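Local coordinates for ABC-type phosphate transport system, periplasmic component (Lactobacillus brevis, PDB 4ECF), which binds phosphate and probably delivers it, as the solute-binding component of a PstSACB-type ABC transporter, for import across the cytoplasmic membrane, at residues A[86-91]-A[163-169]; A[160-164]-A[177-182]. All blocks are in the same frame, centred on the assembly; numbering follows the deposited sequence.

Contact 1 of 2, residues A[86-91]-A[163-169]. With EDO (1,2-ethanediol), chain K.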
# COMPACT_ATOMS: atom_id res chain seq x y z
N ILE A 86 -5.06 8.20 -8.17
CA ILE A 86 -6.29 7.91 -8.85
C ILE A 86 -7.15 9.15 -8.87
O ILE A 86 -7.12 9.95 -7.95
CB ILE A 86 -7.09 6.75 -8.18
CG1 ILE A 86 -7.31 6.96 -6.67
CG2 ILE A 86 -6.38 5.39 -8.42
CD1 ILE A 86 -8.45 6.12 -6.10
N VAL A 87 -7.90 9.31 -9.95
CA VAL A 87 -8.79 10.45 -10.09
C VAL A 87 -10.18 10.02 -10.50
O VAL A 87 -10.39 8.94 -11.04
CB VAL A 87 -8.26 11.48 -11.10
CG1 VAL A 87 -6.90 12.04 -10.67
CG2 VAL A 87 -8.20 10.89 -12.51
N ASN A 88 -11.14 10.90 -10.23
CA ASN A 88 -12.49 10.72 -10.73
C ASN A 88 -12.41 10.72 -12.25
O ASN A 88 -11.62 11.46 -12.84
CB ASN A 88 -13.36 11.85 -10.20
CG ASN A 88 -14.79 11.78 -10.71
OD1 ASN A 88 -15.10 12.32 -11.77
ND2 ASN A 88 -15.66 11.13 -9.96
N LYS A 89 -13.17 9.85 -12.89
CA LYS A 89 -13.02 9.64 -14.34
C LYS A 89 -13.37 10.85 -15.23
O LYS A 89 -13.03 10.87 -16.41
CB LYS A 89 -13.85 8.42 -14.76
CG LYS A 89 -13.29 7.12 -14.23
CD LYS A 89 -13.99 5.88 -14.79
CE LYS A 89 -15.49 5.89 -14.52
NZ LYS A 89 -16.16 4.68 -15.08
N LYS A 90 -14.02 11.87 -14.66
CA LYS A 90 -14.38 13.05 -15.41
C LYS A 90 -13.43 14.25 -15.24
O LYS A 90 -13.73 15.34 -15.74
CB LYS A 90 -15.84 13.43 -15.11
CG LYS A 90 -16.82 12.34 -15.48
CD LYS A 90 -18.26 12.84 -15.46
CE LYS A 90 -19.27 11.71 -15.26
NZ LYS A 90 -19.24 10.67 -16.32
N VAL A 91 -12.26 14.09 -14.60
CA VAL A 91 -11.40 15.28 -14.37
C VAL A 91 -10.70 15.77 -15.65
O VAL A 91 -10.19 16.89 -15.68
CB VAL A 91 -10.39 15.14 -13.22
CG1 VAL A 91 -11.07 14.67 -11.93
CG2 VAL A 91 -9.20 14.25 -13.57
N VAL A 163 -13.43 8.66 -4.33
CA VAL A 163 -12.88 9.21 -5.58
C VAL A 163 -13.83 8.94 -6.74
O VAL A 163 -14.09 9.81 -7.55
CB VAL A 163 -11.43 8.71 -5.87
CG1 VAL A 163 -10.99 9.00 -7.32
CG2 VAL A 163 -10.47 9.37 -4.88
N ALA A 164 -14.37 7.71 -6.78
CA ALA A 164 -15.26 7.31 -7.87
C ALA A 164 -16.48 8.20 -8.01
O ALA A 164 -16.87 8.54 -9.13
CB ALA A 164 -15.69 5.85 -7.69
N THR A 165 -17.06 8.62 -6.88
CA THR A 165 -18.31 9.36 -6.88
C THR A 165 -18.19 10.85 -6.67
O THR A 165 -19.20 11.54 -6.71
CB THR A 165 -19.22 8.78 -5.78
OG1 THR A 165 -18.62 8.99 -4.48
CG2 THR A 165 -19.43 7.30 -6.01
N THR A 166 -16.97 11.36 -6.47
CA THR A 166 -16.79 12.77 -6.14
C THR A 166 -16.17 13.56 -7.29
O THR A 166 -14.97 13.37 -7.61
CB THR A 166 -15.91 12.96 -4.90
OG1 THR A 166 -16.47 12.25 -3.80
CG2 THR A 166 -15.76 14.45 -4.55
N PRO A 167 -16.96 14.46 -7.91
CA PRO A 167 -16.41 15.26 -8.98
C PRO A 167 -15.13 15.96 -8.55
O PRO A 167 -15.05 16.50 -7.45
CB PRO A 167 -17.52 16.31 -9.25
CG PRO A 167 -18.78 15.61 -8.86
CD PRO A 167 -18.40 14.73 -7.70
N GLY A 168 -14.11 15.95 -9.42
CA GLY A 168 -12.89 16.69 -9.15
C GLY A 168 -11.86 15.97 -8.27
O GLY A 168 -10.79 16.50 -8.06
N ALA A 169 -12.20 14.78 -7.77
CA ALA A 169 -11.38 14.11 -6.72
C ALA A 169 -10.07 13.51 -7.24
O ALA A 169 -10.03 12.93 -8.31
CB ALA A 169 -12.19 13.02 -6.02
C1 EDO K . -19.23 12.61 -10.92
O1 EDO K . -18.08 13.01 -11.68
C2 EDO K . -19.60 11.17 -11.22
O2 EDO K . -18.45 10.34 -11.02
O HOH W 1 -14.46 15.14 -12.06
O HOH W 2 -15.01 8.18 -11.41

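Contact 2 of 2, residues A[160-164]-A[177-182]. With ACT (acetate ion), chain C; EDO (1,2-ethanediol), chain K.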
# COMPACT_ATOMS: atom_id res chain seq x y z
N ARG A 160 -10.95 4.77 -2.63
CA ARG A 160 -11.43 4.42 -3.97
C ARG A 160 -12.93 4.81 -4.19
O ARG A 160 -13.27 5.40 -5.20
CB ARG A 160 -11.17 2.95 -4.26
CG ARG A 160 -11.79 2.51 -5.58
CD ARG A 160 -11.58 1.03 -5.78
NE ARG A 160 -12.19 0.19 -4.74
CZ ARG A 160 -11.93 -1.09 -4.55
NH1 ARG A 160 -11.05 -1.74 -5.30
NH2 ARG A 160 -12.56 -1.76 -3.59
N SER A 161 -13.82 4.45 -3.27
CA SER A 161 -15.25 4.74 -3.48
C SER A 161 -15.58 6.22 -3.50
O SER A 161 -16.43 6.67 -4.30
CB SER A 161 -16.14 4.02 -2.45
OG SER A 161 -15.67 4.24 -1.15
N ILE A 162 -14.91 7.01 -2.65
CA ILE A 162 -15.14 8.44 -2.59
C ILE A 162 -14.59 9.10 -3.86
O ILE A 162 -15.22 10.00 -4.44
CB ILE A 162 -14.51 9.07 -1.33
CG1 ILE A 162 -15.27 8.62 -0.07
CG2 ILE A 162 -14.49 10.59 -1.44
CD1 ILE A 162 -16.65 9.21 0.06
N VAL A 163 -13.43 8.66 -4.33
CA VAL A 163 -12.88 9.21 -5.58
C VAL A 163 -13.83 8.94 -6.74
O VAL A 163 -14.09 9.81 -7.55
CB VAL A 163 -11.43 8.71 -5.87
CG1 VAL A 163 -10.99 9.00 -7.32
CG2 VAL A 163 -10.47 9.37 -4.88
N ALA A 164 -14.37 7.71 -6.78
CA ALA A 164 -15.26 7.31 -7.87
C ALA A 164 -16.48 8.20 -8.01
O ALA A 164 -16.87 8.54 -9.13
CB ALA A 164 -15.69 5.85 -7.69
N TYR A 177 -6.26 -2.05 -5.87
CA TYR A 177 -7.54 -1.43 -5.70
C TYR A 177 -8.01 -0.73 -6.96
O TYR A 177 -9.16 -0.35 -7.05
CB TYR A 177 -7.51 -0.43 -4.53
CG TYR A 177 -7.56 -1.07 -3.14
CD1 TYR A 177 -6.42 -1.61 -2.53
CD2 TYR A 177 -8.78 -1.18 -2.46
CE1 TYR A 177 -6.48 -2.23 -1.31
CE2 TYR A 177 -8.84 -1.78 -1.21
CZ TYR A 177 -7.70 -2.33 -0.63
OH TYR A 177 -7.82 -2.87 0.63
N VAL A 178 -7.12 -0.50 -7.93
CA VAL A 178 -7.55 0.19 -9.13
C VAL A 178 -8.56 -0.68 -9.89
O VAL A 178 -8.29 -1.86 -10.10
CB VAL A 178 -6.35 0.57 -10.04
CG1 VAL A 178 -6.86 1.18 -11.34
CG2 VAL A 178 -5.39 1.52 -9.31
N ASN A 179 -9.69 -0.09 -10.25
CA ASN A 179 -10.73 -0.73 -11.07
C ASN A 179 -11.43 0.30 -11.96
O ASN A 179 -11.05 1.48 -11.97
CB ASN A 179 -11.73 -1.54 -10.18
CG ASN A 179 -12.66 -0.66 -9.32
OD1 ASN A 179 -12.88 0.51 -9.59
ND2 ASN A 179 -13.23 -1.27 -8.28
N LYS A 180 -12.46 -0.15 -12.69
CA LYS A 180 -13.15 0.66 -13.69
C LYS A 180 -13.88 1.89 -13.14
O LYS A 180 -14.27 2.77 -13.92
CB LYS A 180 -14.19 -0.20 -14.44
CG LYS A 180 -13.60 -1.24 -15.38
CD LYS A 180 -14.68 -1.96 -16.18
CE LYS A 180 -15.50 -2.92 -15.33
NZ LYS A 180 -14.68 -4.05 -14.80
N THR A 181 -14.07 1.96 -11.82
CA THR A 181 -14.77 3.11 -11.24
C THR A 181 -13.87 4.36 -11.10
O THR A 181 -14.38 5.45 -10.88
CB THR A 181 -15.36 2.78 -9.85
OG1 THR A 181 -14.30 2.51 -8.94
CG2 THR A 181 -16.30 1.54 -9.93
N VAL A 182 -12.56 4.17 -11.21
CA VAL A 182 -11.59 5.27 -11.10
C VAL A 182 -10.53 5.20 -12.20
O VAL A 182 -10.43 4.19 -12.92
CB VAL A 182 -10.91 5.28 -9.71
CG1 VAL A 182 -11.94 5.48 -8.60
CG2 VAL A 182 -10.12 3.99 -9.48
C ACT C . -9.62 -4.86 -3.70
O ACT C . -10.06 -4.39 -4.77
OXT ACT C . -8.41 -5.16 -3.60
CH3 ACT C . -10.55 -5.05 -2.54
C1 EDO K . -19.23 12.61 -10.92
O1 EDO K . -18.08 13.01 -11.68
C2 EDO K . -19.60 11.17 -11.22
O2 EDO K . -18.45 10.34 -11.02
O HOH W 2 -15.01 8.18 -11.41

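Contact 1 of 2, residues A[86-91]-A[163-169]
The last turn of a helix leaves carbonyl groups without helical partners, and a single asparagine can serve several needs there at once. Asn88 directs its CA-to-CB bond toward the C-terminal end of helix 156-165. Its ND2 donates to Val163 O at 3.2 Å, while its backbone N donates to Ala169 O at 3.0 Å, so main chain and side chain grip both ends of the connection leaving the helix. On its own side, Asn88 OD1 accepts from Lys90 N at 3.1 Å, forming an Asx turn within the type I turn 88-91. Opposite, a type II turn runs from Thr166 to Ala169, with Gly168 at a positive phi where a side chain would clash with the preceding carbonyl.

Water extends the polar network: one molecule links Asn88 OD1 to Gly168 N, another Lys89 N to Ala164 O. A 1,2-ethanediol, probably from the crystallisation liquor, takes a hydrogen bond from Asn88 ND2 to its O2 and gives one from O1 to Asn88 OD1.

Apolar contacts flank these bonds. Ile86 CD1 lies 4.0 Å from Val163 CB, and Val91 CG1 lies 3.9 Å from Gly168 CA.

The contact continues the antiparallel pairing of strands 73-87 and 169-174, where Ile86 bonds to Ser171 through the backbone; Trp112 packs against Val87 and Val91.

Contact 2 of 2, residues A[160-164]-A[177-182]
An Asx turn shapes the loop that receives one side of helix 156-165 in this phosphate-binding protein of the PBP superfamily. Asn179 OD1 accepts from Thr181 N at 2.9 Å and from Thr181 OG1 at 2.5 Å, within a type I turn from Asn179 to Val182. The same loop illustrates how an arginine can tie a helix to irregular chain: the side chain of Arg160, t at chi1 and chi2 and then bent at chi3 (p), brings NH1 to Tyr177 O at 2.9 Å. Asn179 ND2 lies over one face of the guanidinium and Tyr177 CD2 over the opposite one, each 3.7 Å from Arg160 NH1. Near the guanidinium plane, the O atom of an acetate, probably from the crystallisation liquor, accepts from Arg160 NH1 at 2.9 Å; Ser176 OG is also hydrogen-bonded to this ion. The Tyr177 hydroxyl is engaged elsewhere, with the backbone oxygen of Thr12.

One turn further along the helix the contact becomes apolar. Val182 CG1 lies 3.9 Å from both Val163 CG1 and Ala164 CB, and the small Ala164 side chain lets the loop come close, its CB 3.5 Å from Thr181 O. A water bridges Ala164 O and Thr181 O.

The loop joins strands 169-174 and 183-187, both paired with strand 73-87. From that central strand Ile86 touches Val163 and Val182, while Ser171 of strand 169-174 also meets Val163.

In the fold
Helix 156-165 unites the two contacts, whose centres lie about 8 Å apart: contact 1 secures its C-terminal end, contact 2 the preceding turn. Val163 and Ala164 belong to both, with Val163 meeting Ile86 in one and Val182 in the other. Water 2 binds Lys89 N, Ala164 O and Thr181 O, and so joins three pieces of chain. The 1,2-ethanediol bound to Asn88 also donates weakly from its O2 to the shared Ala164 O at 3.1 Å. Segments 86-91 and 177-182 meet directly, Lys89 NZ lying 2.9 Å from Lys180 O in a probable hydrogen bond and Val87 O packing 3.9 Å from Val182 CB. Together they illustrate how a helix is fixed onto a sheet by chain at the strand ends.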